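Local structure of SidF, inhibitor of growth family, member 3 (Legionella pneumophila subsp. pneumophila, 4FYE) at residues S244-M249 against A641-S646; D265-P270 against I302-Q307. The protein acts as a phosphoinositide phosphatase, probably removing the 3-phosphate from the inositol ring of membrane phosphoinositides. The protein carries 1 engineered substitution. All blocks are in the same frame, centred on the assembly; numbering follows the deposited sequence.

Contact 1. Residues S244-M249 against A641-S646. Engineered in segment 641-646: Ser646 (natural residue Cys). With PO4 (phosphate ion), chain B.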
ATOM      1  N   SER A 244     -10.106  -3.775   1.190  1.00 77.69           N
ATOM      2  CA  SER A 244     -10.194  -2.554   1.963  1.00 92.20           C
ATOM      3  C   SER A 244      -8.825  -2.071   2.368  1.00 84.15           C
ATOM      4  O   SER A 244      -7.797  -2.778   2.215  1.00 71.85           O
ATOM      5  CB  SER A 244     -11.221  -2.610   3.147  1.00 98.09           C
ATOM      6  OG  SER A 244     -10.907  -3.604   4.123  1.00 87.91           O
ATOM      7  N   SER A 245      -8.857  -0.832   2.846  1.00 88.97           N
ATOM      8  CA  SER A 245      -7.675  -0.038   3.103  1.00 94.16           C
ATOM      9  C   SER A 245      -6.825   0.127   1.804  1.00 84.78           C
ATOM     10  O   SER A 245      -5.595   0.249   1.897  1.00 95.54           O
ATOM     11  CB  SER A 245      -6.906  -0.621   4.325  1.00 93.33           C
ATOM     12  OG  SER A 245      -5.502  -0.366   4.303  1.00113.53           O
ATOM     13  N   MET A 246      -7.462   0.123   0.612  1.00 71.12           N
ATOM     14  CA  MET A 246      -6.689   0.397  -0.626  1.00 54.75           C
ATOM     15  C   MET A 246      -6.712   1.844  -0.974  1.00 47.55           C
ATOM     16  O   MET A 246      -7.758   2.433  -1.221  1.00 51.85           O
ATOM     17  CB  MET A 246      -7.102  -0.422  -1.847  1.00 55.88           C
ATOM     18  CG  MET A 246      -5.949  -0.674  -2.791  1.00 51.63           C
ATOM     19  SD  MET A 246      -6.317  -1.922  -4.025  0.59 46.54           S
ATOM     20  CE  MET A 246      -4.904  -1.635  -5.091  1.00 44.20           C
ATOM     21  N   ALA A 247      -5.532   2.424  -1.014  1.00 39.75           N
ATOM     22  CA  ALA A 247      -5.432   3.793  -1.423  1.00 39.13           C
ATOM     23  C   ALA A 247      -4.293   3.961  -2.429  1.00 39.45           C
ATOM     24  O   ALA A 247      -3.299   3.199  -2.421  1.00 47.84           O
ATOM     25  CB  ALA A 247      -5.152   4.670  -0.182  1.00 38.59           C
ATOM     26  N   ARG A 248      -4.417   5.000  -3.229  1.00 34.97           N
ATOM     27  CA  ARG A 248      -3.455   5.331  -4.221  1.00 37.90           C
ATOM     28  C   ARG A 248      -2.564   6.338  -3.493  1.00 38.97           C
ATOM     29  O   ARG A 248      -3.049   7.338  -2.919  1.00 41.20           O
ATOM     30  CB  ARG A 248      -4.161   6.015  -5.398  1.00 34.69           C
ATOM     31  CG  ARG A 248      -3.219   6.539  -6.485  1.00 34.15           C
ATOM     32  CD  ARG A 248      -2.802   5.332  -7.407  1.00 38.05           C
ATOM     33  NE  ARG A 248      -2.141   5.878  -8.558  1.00 38.89           N
ATOM     34  CZ  ARG A 248      -2.786   6.309  -9.635  1.00 41.98           C
ATOM     35  NH1 ARG A 248      -4.100   6.156  -9.707  1.00 43.92           N
ATOM     36  NH2 ARG A 248      -2.112   6.884 -10.633  1.00 41.08           N
ATOM     37  N   MET A 249      -1.277   6.082  -3.531  1.00 36.30           N
ATOM     38  CA  MET A 249      -0.299   6.909  -2.849  1.00 40.34           C
ATOM     39  C   MET A 249       0.516   7.720  -3.877  1.00 44.00           C
ATOM     40  O   MET A 249       1.190   7.156  -4.747  1.00 43.36           O
ATOM     41  CB  MET A 249       0.628   6.038  -2.048  1.00 38.76           C
ATOM     42  CG  MET A 249       1.725   6.791  -1.340  1.00 51.90           C
ATOM     43  SD  MET A 249       2.377   5.774   0.033  0.86 60.44           S
ATOM     44  CE  MET A 249       3.583   4.888  -0.912  1.00 53.94           C
ATOM     45  N   ALA A 641       2.871  -1.590 -10.982  1.00 43.07           N
ATOM     46  CA  ALA A 641       2.065  -1.072  -9.929  1.00 42.11           C
ATOM     47  C   ALA A 641       2.522  -1.735  -8.589  1.00 41.46           C
ATOM     48  O   ALA A 641       2.324  -2.934  -8.423  1.00 47.07           O
ATOM     49  CB  ALA A 641       0.623  -1.404 -10.207  1.00 36.43           C
ATOM     50  N   ASN A 642       3.156  -1.003  -7.663  1.00 41.68           N
ATOM     51  CA  ASN A 642       3.594  -1.622  -6.386  1.00 41.81           C
ATOM     52  C   ASN A 642       2.495  -1.610  -5.271  1.00 40.66           C
ATOM     53  O   ASN A 642       2.074  -0.528  -4.791  1.00 40.78           O
ATOM     54  CB  ASN A 642       4.936  -1.009  -5.916  1.00 43.53           C
ATOM     55  CG  ASN A 642       5.273  -1.355  -4.450  1.00 46.00           C
ATOM     56  OD1 ASN A 642       5.246  -0.471  -3.583  1.00 48.41           O
ATOM     57  ND2 ASN A 642       5.507  -2.632  -4.155  1.00 42.85           N
ATOM     58  N   THR A 643       1.988  -2.797  -4.924  1.00 39.71           N
ATOM     59  CA  THR A 643       1.057  -3.006  -3.772  1.00 36.66           C
ATOM     60  C   THR A 643       1.881  -3.532  -2.555  1.00 40.42           C
ATOM     61  O   THR A 643       2.900  -4.197  -2.724  1.00 40.66           O
ATOM     62  CB  THR A 643      -0.019  -4.066  -4.100  1.00 36.80           C
ATOM     63  OG1 THR A 643       0.642  -5.311  -4.493  1.00 38.41           O
ATOM     64  CG2 THR A 643      -0.900  -3.623  -5.325  1.00 37.14           C
ATOM     65  N   LYS A 644       1.407  -3.270  -1.338  1.00 40.18           N
ATOM     66  CA  LYS A 644       2.166  -3.469  -0.131  1.00 46.23           C
ATOM     67  C   LYS A 644       1.238  -3.482   1.092  1.00 48.56           C
ATOM     68  O   LYS A 644       0.168  -2.834   1.125  1.00 43.65           O
ATOM     69  CB  LYS A 644       3.314  -2.444   0.050  1.00 41.45           C
ATOM     70  CG  LYS A 644       2.906  -1.045  -0.204  1.00 35.54           C
ATOM     71  CD  LYS A 644       4.156  -0.162  -0.276  1.00 41.36           C
ATOM     72  CE  LYS A 644       3.862   1.195  -0.905  1.00 39.93           C
ATOM     73  NZ  LYS A 644       3.525   0.945  -2.348  1.00 40.76           N
ATOM     74  N   GLY A 645       1.654  -4.276   2.084  1.00 53.07           N
ATOM     75  CA  GLY A 645       0.671  -4.870   2.952  1.00 61.07           C
ATOM     76  C   GLY A 645       1.129  -5.850   4.039  1.00 71.03           C
ATOM     77  O   GLY A 645       2.174  -6.605   4.000  1.00 42.37           O
ATOM     78  N   SER A 646       0.230  -5.850   5.003  1.00 69.51           N
ATOM     79  CA  SER A 646       0.382  -6.508   6.247  1.00 62.53           C
ATOM     80  C   SER A 646      -1.096  -6.895   6.378  1.00 67.58           C
ATOM     81  O   SER A 646      -1.821  -6.800   5.370  1.00 59.60           O
ATOM     82  CB  SER A 646       0.904  -5.472   7.270  1.00 54.29           C
ATOM     83  OG  SER A 646       0.240  -4.149   7.297  1.00 43.39           O
TER
HETATM   84  P   PO4 B 801      -0.230  -4.921  10.522  1.00 62.81           P
HETATM   85  O1  PO4 B 801       1.290  -4.830  10.699  1.00 58.13           O
HETATM   86  O2  PO4 B 801      -0.621  -6.278   9.950  1.00 83.68           O
HETATM   87  O3  PO4 B 801      -1.049  -4.772  11.812  1.00 66.41           O
HETATM   88  O4  PO4 B 801      -0.695  -3.817   9.552  1.00 78.06           O

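Contact 2. Residues D265-P270 against I302-Q307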
ATOM      1  N   ASP A 265       4.193   7.159  -7.298  1.00 39.22           N
ATOM      2  CA  ASP A 265       2.846   6.773  -7.607  1.00 38.21           C
ATOM      3  C   ASP A 265       2.712   5.221  -7.436  1.00 37.75           C
ATOM      4  O   ASP A 265       3.227   4.449  -8.262  1.00 34.92           O
ATOM      5  CB  ASP A 265       2.545   7.217  -9.036  1.00 37.14           C
ATOM      6  CG  ASP A 265       1.115   6.827  -9.476  1.00 41.89           C
ATOM      7  OD1 ASP A 265       0.512   5.879  -8.863  1.00 39.13           O
ATOM      8  OD2 ASP A 265       0.580   7.497 -10.400  1.00 45.11           O
ATOM      9  N   SER A 266       2.073   4.774  -6.354  1.00 36.73           N
ATOM     10  CA  SER A 266       1.932   3.364  -6.083  1.00 34.33           C
ATOM     11  C   SER A 266       0.723   3.163  -5.207  1.00 38.10           C
ATOM     12  O   SER A 266      -0.132   4.082  -5.086  1.00 34.33           O
ATOM     13  CB  SER A 266       3.194   2.800  -5.433  1.00 37.72           C
ATOM     14  OG  SER A 266       3.377   3.182  -4.075  1.00 41.36           O
ATOM     15  N   PHE A 267       0.625   1.982  -4.594  1.00 38.60           N
ATOM     16  CA  PHE A 267      -0.550   1.682  -3.787  1.00 39.18           C
ATOM     17  C   PHE A 267      -0.205   1.448  -2.341  1.00 39.81           C
ATOM     18  O   PHE A 267       0.754   0.734  -1.993  1.00 44.59           O
ATOM     19  CB  PHE A 267      -1.306   0.430  -4.317  1.00 40.15           C
ATOM     20  CG  PHE A 267      -2.119   0.683  -5.545  1.00 41.56           C
ATOM     21  CD1 PHE A 267      -3.309   1.437  -5.471  1.00 39.13           C
ATOM     22  CD2 PHE A 267      -1.712   0.160  -6.793  1.00 39.73           C
ATOM     23  CE1 PHE A 267      -4.073   1.702  -6.601  1.00 37.41           C
ATOM     24  CE2 PHE A 267      -2.477   0.396  -7.937  1.00 39.52           C
ATOM     25  CZ  PHE A 267      -3.635   1.212  -7.853  1.00 42.54           C
ATOM     26  N   SER A 268      -1.024   2.005  -1.471  1.00 40.48           N
ATOM     27  CA  SER A 268      -0.976   1.549  -0.093  1.00 39.17           C
ATOM     28  C   SER A 268      -2.091   0.542   0.040  1.00 38.78           C
ATOM     29  O   SER A 268      -3.279   0.854  -0.221  1.00 37.95           O
ATOM     30  CB  SER A 268      -1.152   2.716   0.895  1.00 41.97           C
ATOM     31  OG  SER A 268      -1.739   2.303   2.108  1.00 54.29           O
ATOM     32  N   GLY A 269      -1.738  -0.668   0.439  1.00 41.41           N
ATOM     33  CA  GLY A 269      -2.668  -1.770   0.398  1.00 43.03           C
ATOM     34  C   GLY A 269      -2.586  -2.448  -0.949  1.00 46.96           C
ATOM     35  O   GLY A 269      -1.690  -2.185  -1.724  1.00 49.14           O
ATOM     36  N   PRO A 270      -3.504  -3.356  -1.215  1.00 43.40           N
ATOM     37  CA  PRO A 270      -4.594  -3.655  -0.300  1.00 51.31           C
ATOM     38  C   PRO A 270      -4.099  -4.424   0.905  1.00 62.93           C
ATOM     39  O   PRO A 270      -3.022  -5.001   0.888  1.00 60.37           O
ATOM     40  CB  PRO A 270      -5.502  -4.535  -1.139  1.00 54.66           C
ATOM     41  CG  PRO A 270      -4.570  -5.255  -2.035  1.00 50.05           C
ATOM     42  CD  PRO A 270      -3.393  -4.361  -2.279  1.00 44.81           C
ATOM     43  N   ILE A 302      -6.994  -6.471 -10.154  1.00 44.76           N
ATOM     44  CA  ILE A 302      -6.645  -6.309 -11.578  1.00 42.52           C
ATOM     45  C   ILE A 302      -7.417  -5.144 -12.130  1.00 40.41           C
ATOM     46  O   ILE A 302      -6.899  -4.313 -12.854  1.00 40.09           O
ATOM     47  CB  ILE A 302      -6.913  -7.556 -12.405  1.00 47.42           C
ATOM     48  CG1 ILE A 302      -6.171  -8.725 -11.769  1.00 50.10           C
ATOM     49  CG2 ILE A 302      -6.539  -7.328 -13.884  1.00 44.20           C
ATOM     50  CD1 ILE A 302      -5.843  -9.839 -12.710  1.00 53.88           C
ATOM     51  N   GLN A 303      -8.663  -5.048 -11.741  1.00 41.18           N
ATOM     52  CA  GLN A 303      -9.455  -3.968 -12.198  1.00 42.03           C
ATOM     53  C   GLN A 303      -8.883  -2.607 -11.750  1.00 42.45           C
ATOM     54  O   GLN A 303      -8.828  -1.652 -12.546  1.00 44.89           O
ATOM     55  CB  GLN A 303     -10.876  -4.146 -11.693  1.00 43.62           C
ATOM     56  CG  GLN A 303     -11.807  -3.081 -12.225  1.00 44.90           C
ATOM     57  CD  GLN A 303     -13.234  -3.373 -11.904  1.00 47.56           C
ATOM     58  OE1 GLN A 303     -13.744  -2.861 -10.907  1.00 49.41           O
ATOM     59  NE2 GLN A 303     -13.881  -4.219 -12.710  1.00 46.39           N
ATOM     60  N   THR A 304      -8.413  -2.526 -10.516  1.00 40.31           N
ATOM     61  CA  THR A 304      -7.872  -1.270  -9.978  1.00 40.12           C
ATOM     62  C   THR A 304      -6.515  -0.969 -10.652  1.00 42.61           C
ATOM     63  O   THR A 304      -6.251   0.183 -10.938  1.00 40.41           O
ATOM     64  CB  THR A 304      -7.763  -1.382  -8.447  1.00 43.82           C
ATOM     65  OG1 THR A 304      -9.043  -1.755  -7.945  1.00 44.98           O
ATOM     66  CG2 THR A 304      -7.302  -0.060  -7.730  1.00 42.83           C
ATOM     67  N   LEU A 305      -5.667  -1.960 -10.962  1.00 39.04           N
ATOM     68  CA  LEU A 305      -4.450  -1.561 -11.625  1.00 39.69           C
ATOM     69  C   LEU A 305      -4.696  -1.032 -13.032  1.00 43.24           C
ATOM     70  O   LEU A 305      -4.053  -0.072 -13.488  1.00 46.95           O
ATOM     71  CB  LEU A 305      -3.484  -2.694 -11.670  1.00 43.69           C
ATOM     72  CG  LEU A 305      -2.987  -3.355 -10.379  1.00 47.96           C
ATOM     73  CD1 LEU A 305      -1.547  -3.707 -10.553  1.00 45.10           C
ATOM     74  CD2 LEU A 305      -3.109  -2.637  -9.056  1.00 43.70           C
ATOM     75  N   ALA A 306      -5.678  -1.591 -13.730  1.00 45.92           N
ATOM     76  CA  ALA A 306      -5.962  -1.136 -15.100  1.00 42.73           C
ATOM     77  C   ALA A 306      -6.468   0.290 -15.090  1.00 44.80           C
ATOM     78  O   ALA A 306      -6.132   1.060 -15.970  1.00 45.85           O
ATOM     79  CB  ALA A 306      -6.979  -2.042 -15.764  1.00 42.55           C
ATOM     80  N   GLN A 307      -7.302   0.644 -14.096  1.00 47.88           N
ATOM     81  CA  GLN A 307      -7.829   2.043 -13.949  1.00 42.33           C
ATOM     82  C   GLN A 307      -6.661   2.966 -13.651  1.00 40.71           C
ATOM     83  O   GLN A 307      -6.642   4.063 -14.175  1.00 45.56           O
ATOM     84  CB  GLN A 307      -8.939   2.189 -12.826  1.00 40.16           C
ATOM     85  CG  GLN A 307      -9.893   3.413 -12.993  1.00 38.72           C
ATOM     86  CD  GLN A 307     -10.971   3.259 -14.094  1.00 43.28           C
ATOM     87  OE1 GLN A 307     -11.718   2.270 -14.145  1.00 49.88           O
ATOM     88  NE2 GLN A 307     -11.085   4.257 -14.963  1.00 43.69           N
TER

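Contact 1. Residues S244-M249 against A641-S646
Met249 and Lys644 meet through the far ends of their side chains, the methyl CE of Met249 resting 3.7 Å from CE of Lys644 while the two chains cross at about a right angle. Met249 runs CG anti to the backbone N (chi1 178°) and then bends at its thioether, which brings the methyl against the aliphatic part of the lysine. NZ of Lys644 bonds instead to OD1 of Asn642, a short 2.5 Å with the donor above the carbonyl plane, and to Ser266 OG and Phe267 O. Three oxygens thus grip a buried ammonium group. A second, looser touch brings CE of Met246, at the end of a fully extended chain, 4.5 Å from CG2 of Thr643, whose hydroxyl bonds to Glu356. Long, flexible methionines suit this place because the backbones stay well apart, with 9.0 Å between the CA atoms of Met246 and Thr643. Strand 260-268 links them, bonding through its backbone to both Met249 and Asn642. Beyond Lys644 the chain reaches Ser646, an engineered replacement of cysteine, whose OG makes a very short bond to a phosphate ion. Lys647 N, Asp651 N and Arg652 NE also hold this anion. The loop from Ser646, in the place of the signature cysteine, to Arg652 is the P-loop of the CX5R motif of cysteine-based phosphatases, set between strand 641-645 and helix 652-668.

Contact 2. Residues D265-P270 against I302-Q307
Phe267 reaches from its strand onto the helix at Thr304 and Leu305, and its ring makes all the contact. CB points toward the helix, and with CG anti to the carbonyl carbon (chi1 -76°) the ring extends across the 9.3 Å that separates the CA atoms of Phe267 and Leu305. Phenylalanine suits this gap because its long, flat apolar ring spans it and offers several carbons to both methyls. On one flank of the ring, CD2 comes 3.9 Å from CD2 of Leu305, and the next atom, CE2, lies closer still to that methyl, at 3.3 Å, a tight approach. At the tip, CZ touches both helix residues, 3.9 Å from CG2 of Thr304 and 4.1 Å from CD2 of Leu305. CE1, across the ring from CD2, meets CG2 of Thr304 at 3.8 Å. Both methyls lie on the same side of the ring plane and approach it obliquely. Threonine suits its place because it has two different branches: CG2, anti to the backbone N, faces the ring, while OG1 is turned back to the carbonyl of Glu300 one helical turn earlier. Leu305 puts its branch CD2 against the ring although its CB does not point straight at the strand. Ile302 and Ala306 pack on strands 391-399 and 402-416. Met246 borders the ring as well. Phe267, Thr304 and Leu305 thus meet through carbon alone, by van der Waals contact and burial of apolar surface; the directional link between strand and helix comes nearby, from the Asp265 to Arg308 salt bridge.

In the fold
Contacts 1 and 2 lie with their centres about 7 Å apart in the buried middle of the chain. Segments 244-249 and 265-270 belong to neighbouring antiparallel strands, 247-254 and 260-268, at one margin of the six-stranded sheet. The helix segment 302-307 follows, and 641-646, on an outermost strand of the four-stranded sheet, comes much later; both segments of contact 2 therefore fall between those of contact 1. A salt bridge from Arg248 to Asp265 and packing of Ala641 on Leu305 couple the pair. Together they join the two sheets and helix 284-311 next to the strand that leads into the phosphate-binding loop, bringing sequence-distant parts into one catalytic domain.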